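PDB 3IBW: GTP pyrophosphokinase from Chlorobaculum tepidum, which probably makes the alarmone (p)ppGpp from GTP and ATP as a full-length enzyme, the fragment here being its ACT domain, probably a regulatory module. Local coordinates for residues A[9-14]-A[42-47]; A[31-36]-A[47-52]. The protein carries 1 engineered substitution. One frame throughout, in Å; residues are numbered along the deposited sequence.

Interaction 1. Residues A[9-14]-A[42-47]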
ATOM      1  N   ARG A   9      -2.941  -7.678  -9.927  1.00 10.75           N
ATOM      2  CA  ARG A   9      -2.742  -8.611  -8.826  1.00  9.35           C
ATOM      3  C   ARG A   9      -1.287  -9.055  -8.804  1.00 11.46           C
ATOM      4  O   ARG A   9      -0.748  -9.500  -9.820  1.00 10.48           O
ATOM      5  CB  ARG A   9      -3.645  -9.835  -8.964  1.00  9.20           C
ATOM      6  CG  ARG A   9      -3.343 -10.931  -7.941  1.00 14.12           C
ATOM      7  CD  ARG A   9      -4.470 -11.945  -7.893  1.00 20.89           C
ATOM      8  NE  ARG A   9      -4.166 -13.118  -7.075  1.00 17.35           N
ATOM      9  CZ  ARG A   9      -4.366 -13.202  -5.765  1.00 21.02           C
ATOM     10  NH1 ARG A   9      -4.857 -12.169  -5.094  1.00 17.14           N
ATOM     11  NH2 ARG A   9      -4.103 -14.336  -5.127  1.00 20.71           N
ATOM     12  N   ILE A  10      -0.660  -8.927  -7.638  1.00 10.77           N
ATOM     13  CA  ILE A  10       0.733  -9.317  -7.456  1.00 10.93           C
ATOM     14  C   ILE A  10       0.808 -10.402  -6.386  1.00 13.28           C
ATOM     15  O   ILE A  10       0.139 -10.314  -5.357  1.00 10.20           O
ATOM     16  CB  ILE A  10       1.598  -8.121  -6.970  1.00 12.65           C
ATOM     17  CG1 ILE A  10       1.452  -6.944  -7.932  1.00 10.33           C
ATOM     18  CG2 ILE A  10       3.071  -8.531  -6.845  1.00  9.58           C
ATOM     19  CD1 ILE A  10       0.647  -5.796  -7.358  1.00 16.96           C
ATOM     20  N   VAL A  11       1.609 -11.433  -6.642  1.00 13.08           N
ATOM     21  CA  VAL A  11       1.806 -12.512  -5.679  1.00 10.95           C
ATOM     22  C   VAL A  11       3.328 -12.684  -5.608  1.00 10.46           C
ATOM     23  O   VAL A  11       4.005 -12.759  -6.640  1.00  9.82           O
ATOM     24  CB  VAL A  11       1.127 -13.835  -6.130  1.00 10.45           C
ATOM     25  CG1 VAL A  11       1.328 -14.908  -5.048  1.00 13.59           C
ATOM     26  CG2 VAL A  11      -0.367 -13.604  -6.376  1.00 10.27           C
ATOM     27  N   GLY A  12       3.862 -12.734  -4.391  1.00 10.58           N
ATOM     28  CA  GLY A  12       5.297 -12.868  -4.215  1.00 10.63           C
ATOM     29  C   GLY A  12       5.685 -13.498  -2.891  1.00 11.35           C
ATOM     30  O   GLY A  12       4.823 -13.854  -2.096  1.00 11.39           O
ATOM     31  N   GLU A  13       6.985 -13.613  -2.651  1.00 14.06           N
ATOM     32  CA  GLU A  13       7.487 -14.217  -1.422  1.00 16.15           C
ATOM     33  C   GLU A  13       7.427 -13.247  -0.252  1.00 14.58           C
ATOM     34  O   GLU A  13       7.750 -12.073  -0.398  1.00 16.11           O
ATOM     35  CB  GLU A  13       8.933 -14.688  -1.626  1.00 18.62           C
ATOM     36  CG  GLU A  13       9.902 -13.566  -1.964  1.00 23.45           C
ATOM     37  CD  GLU A  13      11.338 -14.049  -2.113  1.00 29.68           C
ATOM     38  OE1 GLU A  13      11.539 -15.260  -2.328  1.00 31.71           O
ATOM     39  OE2 GLU A  13      12.262 -13.214  -2.019  1.00 33.95           O
ATOM     40  N   ASP A  14       6.999 -13.736   0.907  1.00 16.80           N
ATOM     41  CA  ASP A  14       6.917 -12.898   2.099  1.00 18.29           C
ATOM     42  C   ASP A  14       8.223 -13.085   2.866  1.00 23.09           C
ATOM     43  O   ASP A  14       8.283 -13.781   3.876  1.00 23.79           O
ATOM     44  CB  ASP A  14       5.707 -13.318   2.945  1.00 20.13           C
ATOM     45  CG  ASP A  14       5.617 -12.573   4.265  1.00 23.31           C
ATOM     46  OD1 ASP A  14       6.036 -11.397   4.331  1.00 20.26           O
ATOM     47  OD2 ASP A  14       5.109 -13.167   5.238  1.00 23.55           O
ATOM     48  N   ASP A  42       1.232 -17.655   4.913  1.00 31.51           N
ATOM     49  CA  ASP A  42       1.720 -18.902   4.329  1.00 30.87           C
ATOM     50  C   ASP A  42       3.046 -18.785   3.567  1.00 29.14           C
ATOM     51  O   ASP A  42       3.324 -19.579   2.662  1.00 29.72           O
ATOM     52  CB  ASP A  42       0.641 -19.502   3.412  1.00 33.46           C
ATOM     53  CG  ASP A  42      -0.603 -19.946   4.177  1.00 39.76           C
ATOM     54  OD1 ASP A  42      -0.457 -20.398   5.333  1.00 48.83           O
ATOM     55  OD2 ASP A  42      -1.720 -19.861   3.619  1.00 42.15           O
ATOM     56  N   GLY A  43       3.863 -17.804   3.950  1.00 24.25           N
ATOM     57  CA  GLY A  43       5.144 -17.601   3.297  1.00 20.35           C
ATOM     58  C   GLY A  43       5.079 -16.701   2.070  1.00 18.04           C
ATOM     59  O   GLY A  43       6.104 -16.392   1.463  1.00 17.07           O
ATOM     60  N   ILE A  44       3.877 -16.288   1.686  1.00 16.32           N
ATOM     61  CA  ILE A  44       3.736 -15.424   0.521  1.00 15.75           C
ATOM     62  C   ILE A  44       2.845 -14.224   0.838  1.00 15.34           C
ATOM     63  O   ILE A  44       2.249 -14.133   1.918  1.00 13.92           O
ATOM     64  CB  ILE A  44       3.111 -16.192  -0.699  1.00 17.54           C
ATOM     65  CG1 ILE A  44       1.702 -16.683  -0.351  1.00 23.01           C
ATOM     66  CG2 ILE A  44       4.015 -17.379  -1.108  1.00 16.23           C
ATOM     67  CD1 ILE A  44       0.854 -16.989  -1.570  1.00 27.92           C
ATOM     68  N   PHE A  45       2.797 -13.274  -0.087  1.00 11.56           N
ATOM     69  CA  PHE A  45       1.914 -12.133   0.081  1.00 10.90           C
ATOM     70  C   PHE A  45       1.140 -12.012  -1.228  1.00 10.07           C
ATOM     71  O   PHE A  45       1.634 -12.401  -2.298  1.00 10.10           O
ATOM     72  CB  PHE A  45       2.689 -10.825   0.373  1.00 10.60           C
ATOM     73  CG  PHE A  45       3.394 -10.252  -0.822  1.00 11.25           C
ATOM     74  CD1 PHE A  45       2.699  -9.502  -1.767  1.00 16.77           C
ATOM     75  CD2 PHE A  45       4.740 -10.515  -1.034  1.00 14.87           C
ATOM     76  CE1 PHE A  45       3.333  -9.041  -2.915  1.00 14.52           C
ATOM     77  CE2 PHE A  45       5.384 -10.060  -2.182  1.00 15.11           C
ATOM     78  CZ  PHE A  45       4.679  -9.318  -3.123  1.00 14.04           C
ATOM     79  N   THR A  46      -0.089 -11.520  -1.136  1.00 10.51           N
ATOM     80  CA  THR A  46      -0.901 -11.285  -2.316  1.00 10.58           C
ATOM     81  C   THR A  46      -1.296  -9.820  -2.206  1.00 11.46           C
ATOM     82  O   THR A  46      -1.460  -9.289  -1.101  1.00  8.74           O
ATOM     83  CB  THR A  46      -2.169 -12.162  -2.366  1.00 14.60           C
ATOM     84  OG1 THR A  46      -2.954 -11.946  -1.192  1.00 15.15           O
ATOM     85  CG2 THR A  46      -1.791 -13.627  -2.468  1.00 12.11           C
ATOM     86  N   CYS A  47      -1.428  -9.160  -3.346  1.00 10.06           N
ATOM     87  CA  CYS A  47      -1.796  -7.756  -3.359  1.00 10.51           C
ATOM     88  C   CYS A  47      -2.678  -7.447  -4.553  1.00 10.58           C
ATOM     89  O   CYS A  47      -2.254  -7.639  -5.691  1.00 12.43           O
ATOM     90  CB  CYS A  47      -0.544  -6.877  -3.439  1.00 12.14           C
ATOM     91  SG  CYS A  47      -0.897  -5.102  -3.401  1.00 17.45           S
TER
HETATM   92  O   HOH W   1       3.742 -15.583   5.609  1.00 33.86           O

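Interaction 2. Residues A[31-36]-A[47-52]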
ATOM      1  N   THR A  31       0.292   7.382 -10.701  1.00 32.64           N
ATOM      2  CA  THR A  31      -1.142   7.135 -10.904  1.00 31.19           C
ATOM      3  C   THR A  31      -1.991   7.351  -9.645  1.00 26.98           C
ATOM      4  O   THR A  31      -1.483   7.530  -8.537  1.00 27.47           O
ATOM      5  CB  THR A  31      -1.457   5.692 -11.429  1.00 29.08           C
ATOM      6  OG1 THR A  31      -1.060   4.721 -10.457  1.00 36.73           O
ATOM      7  CG2 THR A  31      -0.749   5.422 -12.749  1.00 36.34           C
ATOM      8  N   ASN A  32      -3.300   7.335  -9.852  1.00 25.32           N
ATOM      9  CA  ASN A  32      -4.287   7.529  -8.797  1.00 24.92           C
ATOM     10  C   ASN A  32      -4.686   6.167  -8.243  1.00 21.89           C
ATOM     11  O   ASN A  32      -5.343   5.391  -8.928  1.00 20.73           O
ATOM     12  CB  ASN A  32      -5.506   8.232  -9.398  1.00 27.18           C
ATOM     13  CG  ASN A  32      -6.591   8.508  -8.383  1.00 33.45           C
ATOM     14  OD1 ASN A  32      -6.406   8.318  -7.181  1.00 39.55           O
ATOM     15  ND2 ASN A  32      -7.742   8.960  -8.869  1.00 41.67           N
ATOM     16  N   ILE A  33      -4.294   5.877  -7.008  1.00 20.15           N
ATOM     17  CA  ILE A  33      -4.620   4.595  -6.395  1.00 19.63           C
ATOM     18  C   ILE A  33      -6.014   4.645  -5.794  1.00 19.29           C
ATOM     19  O   ILE A  33      -6.354   5.582  -5.066  1.00 21.11           O
ATOM     20  CB  ILE A  33      -3.580   4.230  -5.294  1.00 20.68           C
ATOM     21  CG1 ILE A  33      -2.192   4.071  -5.928  1.00 23.51           C
ATOM     22  CG2 ILE A  33      -4.004   2.948  -4.570  1.00 21.95           C
ATOM     23  CD1 ILE A  33      -1.051   4.115  -4.916  1.00 25.96           C
ATOM     24  N   ARG A  34      -6.825   3.640  -6.113  1.00 15.19           N
ATOM     25  CA  ARG A  34      -8.177   3.567  -5.586  1.00 15.39           C
ATOM     26  C   ARG A  34      -8.308   2.574  -4.438  1.00 15.31           C
ATOM     27  O   ARG A  34      -8.922   2.881  -3.418  1.00 17.52           O
ATOM     28  CB  ARG A  34      -9.170   3.190  -6.691  1.00 18.43           C
ATOM     29  CG  ARG A  34      -9.090   4.100  -7.899  1.00 24.62           C
ATOM     30  CD  ARG A  34      -8.787   5.535  -7.469  1.00 33.17           C
ATOM     31  NE  ARG A  34      -9.945   6.208  -6.893  1.00 37.28           N
ATOM     32  CZ  ARG A  34      -9.865   7.273  -6.103  1.00 37.79           C
ATOM     33  NH1 ARG A  34      -8.680   7.782  -5.791  1.00 27.28           N
ATOM     34  NH2 ARG A  34     -10.970   7.827  -5.622  1.00 38.54           N
ATOM     35  N   THR A  35      -7.712   1.395  -4.593  1.00 13.40           N
ATOM     36  CA  THR A  35      -7.804   0.364  -3.568  1.00 12.73           C
ATOM     37  C   THR A  35      -6.544  -0.485  -3.496  1.00 12.79           C
ATOM     38  O   THR A  35      -5.893  -0.731  -4.509  1.00 10.63           O
ATOM     39  CB  THR A  35      -8.987  -0.619  -3.879  1.00 17.33           C
ATOM     40  OG1 THR A  35     -10.215   0.108  -3.996  1.00 23.91           O
ATOM     41  CG2 THR A  35      -9.135  -1.671  -2.792  1.00 21.58           C
ATOM     42  N   ILE A  36      -6.187  -0.896  -2.286  1.00 10.88           N
ATOM     43  CA  ILE A  36      -5.072  -1.812  -2.097  1.00 12.09           C
ATOM     44  C   ILE A  36      -5.531  -2.816  -1.050  1.00 11.50           C
ATOM     45  O   ILE A  36      -5.988  -2.427   0.030  1.00 10.20           O
ATOM     46  CB  ILE A  36      -3.777  -1.163  -1.552  1.00 13.86           C
ATOM     47  CG1 ILE A  36      -3.172  -0.234  -2.601  1.00 14.64           C
ATOM     48  CG2 ILE A  36      -2.771  -2.278  -1.160  1.00 11.87           C
ATOM     49  CD1 ILE A  36      -1.994   0.588  -2.077  1.00 19.29           C
ATOM     50  N   CYS A  47      -1.428  -9.160  -3.346  1.00 10.06           N
ATOM     51  CA  CYS A  47      -1.796  -7.756  -3.359  1.00 10.51           C
ATOM     52  C   CYS A  47      -2.678  -7.447  -4.553  1.00 10.58           C
ATOM     53  O   CYS A  47      -2.254  -7.639  -5.691  1.00 12.43           O
ATOM     54  CB  CYS A  47      -0.544  -6.877  -3.439  1.00 12.14           C
ATOM     55  SG  CYS A  47      -0.897  -5.102  -3.401  1.00 17.45           S
ATOM     56  N   ASN A  48      -3.904  -6.998  -4.293  1.00 10.20           N
ATOM     57  CA  ASN A  48      -4.827  -6.608  -5.355  1.00 12.71           C
ATOM     58  C   ASN A  48      -4.853  -5.082  -5.294  1.00 14.65           C
ATOM     59  O   ASN A  48      -5.164  -4.493  -4.258  1.00 13.80           O
ATOM     60  CB  ASN A  48      -6.228  -7.176  -5.122  1.00 13.93           C
ATOM     61  CG  ASN A  48      -6.331  -8.642  -5.497  1.00 20.69           C
ATOM     62  OD1 ASN A  48      -5.360  -9.260  -5.937  1.00 20.66           O
ATOM     63  ND2 ASN A  48      -7.517  -9.206  -5.328  1.00 24.50           N
ATOM     64  N   LEU A  49      -4.529  -4.456  -6.418  1.00 14.47           N
ATOM     65  CA  LEU A  49      -4.459  -3.007  -6.530  1.00 15.81           C
ATOM     66  C   LEU A  49      -5.414  -2.493  -7.597  1.00 16.07           C
ATOM     67  O   LEU A  49      -5.464  -3.048  -8.695  1.00 15.66           O
ATOM     68  CB  LEU A  49      -3.015  -2.620  -6.899  1.00 15.25           C
ATOM     69  CG  LEU A  49      -2.646  -1.233  -7.443  1.00 19.98           C
ATOM     70  CD1 LEU A  49      -2.796  -0.192  -6.345  1.00 15.52           C
ATOM     71  CD2 LEU A  49      -1.210  -1.248  -7.958  1.00 15.93           C
HETATM   72  N   MSE A  50      -6.196  -1.467  -7.266  1.00 13.94           N
HETATM   73  CA  MSE A  50      -7.095  -0.854  -8.244  1.00 15.26           C
HETATM   74  C   MSE A  50      -6.564   0.564  -8.397  1.00 12.03           C
HETATM   75  O   MSE A  50      -6.394   1.287  -7.413  1.00 12.48           O
HETATM   76  CB  MSE A  50      -8.541  -0.798  -7.751  1.00 17.78           C
HETATM   77  CG  MSE A  50      -9.160  -2.155  -7.491  1.00 31.42           C
HETATM   78 SE   MSE A  50      -9.411  -3.193  -9.095  1.00 63.04          SE
HETATM   79  CE  MSE A  50     -10.071  -1.804 -10.278  1.00 25.71           C
ATOM     80  N   ILE A  51      -6.316   0.962  -9.638  1.00 11.45           N
ATOM     81  CA  ILE A  51      -5.774   2.281  -9.928  1.00 13.27           C
ATOM     82  C   ILE A  51      -6.468   2.892 -11.133  1.00 16.76           C
ATOM     83  O   ILE A  51      -7.086   2.172 -11.923  1.00 17.87           O
ATOM     84  CB  ILE A  51      -4.260   2.198 -10.301  1.00 16.16           C
ATOM     85  CG1 ILE A  51      -4.067   1.267 -11.515  1.00 17.46           C
ATOM     86  CG2 ILE A  51      -3.441   1.695  -9.129  1.00 15.45           C
ATOM     87  CD1 ILE A  51      -2.670   1.321 -12.113  1.00 25.19           C
ATOM     88  N   PHE A  52      -6.389   4.219 -11.246  1.00 18.71           N
ATOM     89  CA  PHE A  52      -6.914   4.926 -12.414  1.00 21.27           C
ATOM     90  C   PHE A  52      -5.641   5.166 -13.235  1.00 22.16           C
ATOM     91  O   PHE A  52      -4.659   5.738 -12.745  1.00 24.34           O
ATOM     92  CB  PHE A  52      -7.595   6.240 -12.034  1.00 22.33           C
ATOM     93  CG  PHE A  52      -9.012   6.058 -11.608  1.00 27.88           C
ATOM     94  CD1 PHE A  52      -9.992   5.703 -12.529  1.00 32.84           C
ATOM     95  CD2 PHE A  52      -9.370   6.220 -10.286  1.00 37.41           C
ATOM     96  CE1 PHE A  52     -11.306   5.499 -12.122  1.00 31.67           C
ATOM     97  CE2 PHE A  52     -10.685   6.013  -9.871  1.00 34.46           C
ATOM     98  CZ  PHE A  52     -11.652   5.663 -10.789  1.00 35.30           C
TER

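Interaction 1. Residues A[9-14]-A[42-47]
Strands 9-13 and 44-47 run antiparallel, their axes 4.7 Å apart at closest and 164° between their directions, with paired hydrogen bonds at Ile10–Cys47 and at Gly12–Phe45. The straightest of these runs from Ile10 N to Cys47 O (2.8 Å), and Phe45 N reaches Gly12 O at 2.9 Å from above the carbonyl plane. Past the strand end, Asp14 N bonds Gly43 O, and a water joins Asp14 OD2 to Gly43 N. Asp14 OD1 forms a salt bridge with Arg34 of the second subunit.

Phe45 dominates the face it shares with Ile10 and Cys47. With CG in the crowded position between backbone N and carbonyl carbon (chi1 74°), the ring folds back over the main chain of Gly12, whose N lies 3.7 Å above one ring face, toward the rim; a CB there would collide with Phe45 CE2. Glu13 O comes in at the ring edge, 3.4 Å from Phe45 CD2, and Ile10 CG2 approaches Phe45 CE1 obliquely at 4.0 Å. Helix 18-28 covers this face through Met18, Thr19 and Ile22.

On the other face Val11, alongside Ile44 and Thr46, brings CG1 to 4.1 Å from Ile44 CD1. The extended Arg9 lies beside Thr46, NH2 near CG2, while NH1 bonds Asn48 OD1. Two central strands of a helix-backed antiparallel sheet, paired like this, belong to the ferredoxin-like beta-alpha-beta-beta-alpha-beta fold of ACT domains.

Interaction 2. Residues A[31-36]-A[47-52]
Met50 O is gripped by two backbone donors on successive residues: Arg34 N at 2.7 Å and Thr35 N at 3.1 Å, the second on a lone pair. Two residues facing one make a classic beta bulge, and the register slips by one between Ile33–Ile51 and Thr35–Met50. Met50 N in turn donates to Thr35 O at 2.9 Å, and Phe52 N bonds Asn32 O beyond the bulge.

On the buried face Leu49 CD1 touches two isoleucines, Ile33 CG2 and Ile36 CG1, each at 3.8 Å; the Leu49 side chain crosses that of Ile33 at about a right angle and lies alongside that of Ile36. Ile51 CG2 packs on Ile33 CG1, and Ile26 of helix 18-28 on Ile33 and Leu49. Thr31 OG1, 4.1 Å from Ile51 CG2, is buried with no polar partner.

The opposite face pairs Thr35 with Met50, a selenomethionine, through their CB atoms (3.9 Å), and sets Asn32 beside Phe52. Arg34, bent at chi2 (-36°) and chi3 (-76°), passes the ring edge of Phe52, guanidinium and ring planes 44° apart, but the model is too tight there to trust exact distances. Arg34 NH1 makes a weak bond to Asn32 OD1 (2.7 Å), another to Ile33 O, and a salt bridge to Asp14 of the second subunit. An alanine here would remove the guanidinium, and with it that bridge and both weak bonds, which would probably loosen this part of the dimer interface. Main-chain bonds thus set the bulge, while the charge of Arg34 neutralises Asp14 of the second subunit and would probably help keep it ionised.

How the interactions relate
Interactions 1 and 2 sit on opposite flanks of strand 44-53, their centres about 16 Å apart, and meet at Cys47, which belongs to both. Their segments alternate along the chain: 9-14, 31-36, 42-47, 47-52. Interaction 1 joins that strand to strand 4-13 inside the sheet; interaction 2 joins it to the outermost strand 32-41, its hairpin partner. Arg9 NH1 to Asn48 OD1, 3.1 Å and probably a hydrogen bond, ties the two directly. Helix 18-28 packs against both. Strand 44-53 thus ties the sheet interior to the edge strand, where Thr35 and Ile36 carry the sheet antiparallel into the second subunit and the Arg34–Asp14 bridge spans the interface, consistent with ACT domains pairing edge to edge.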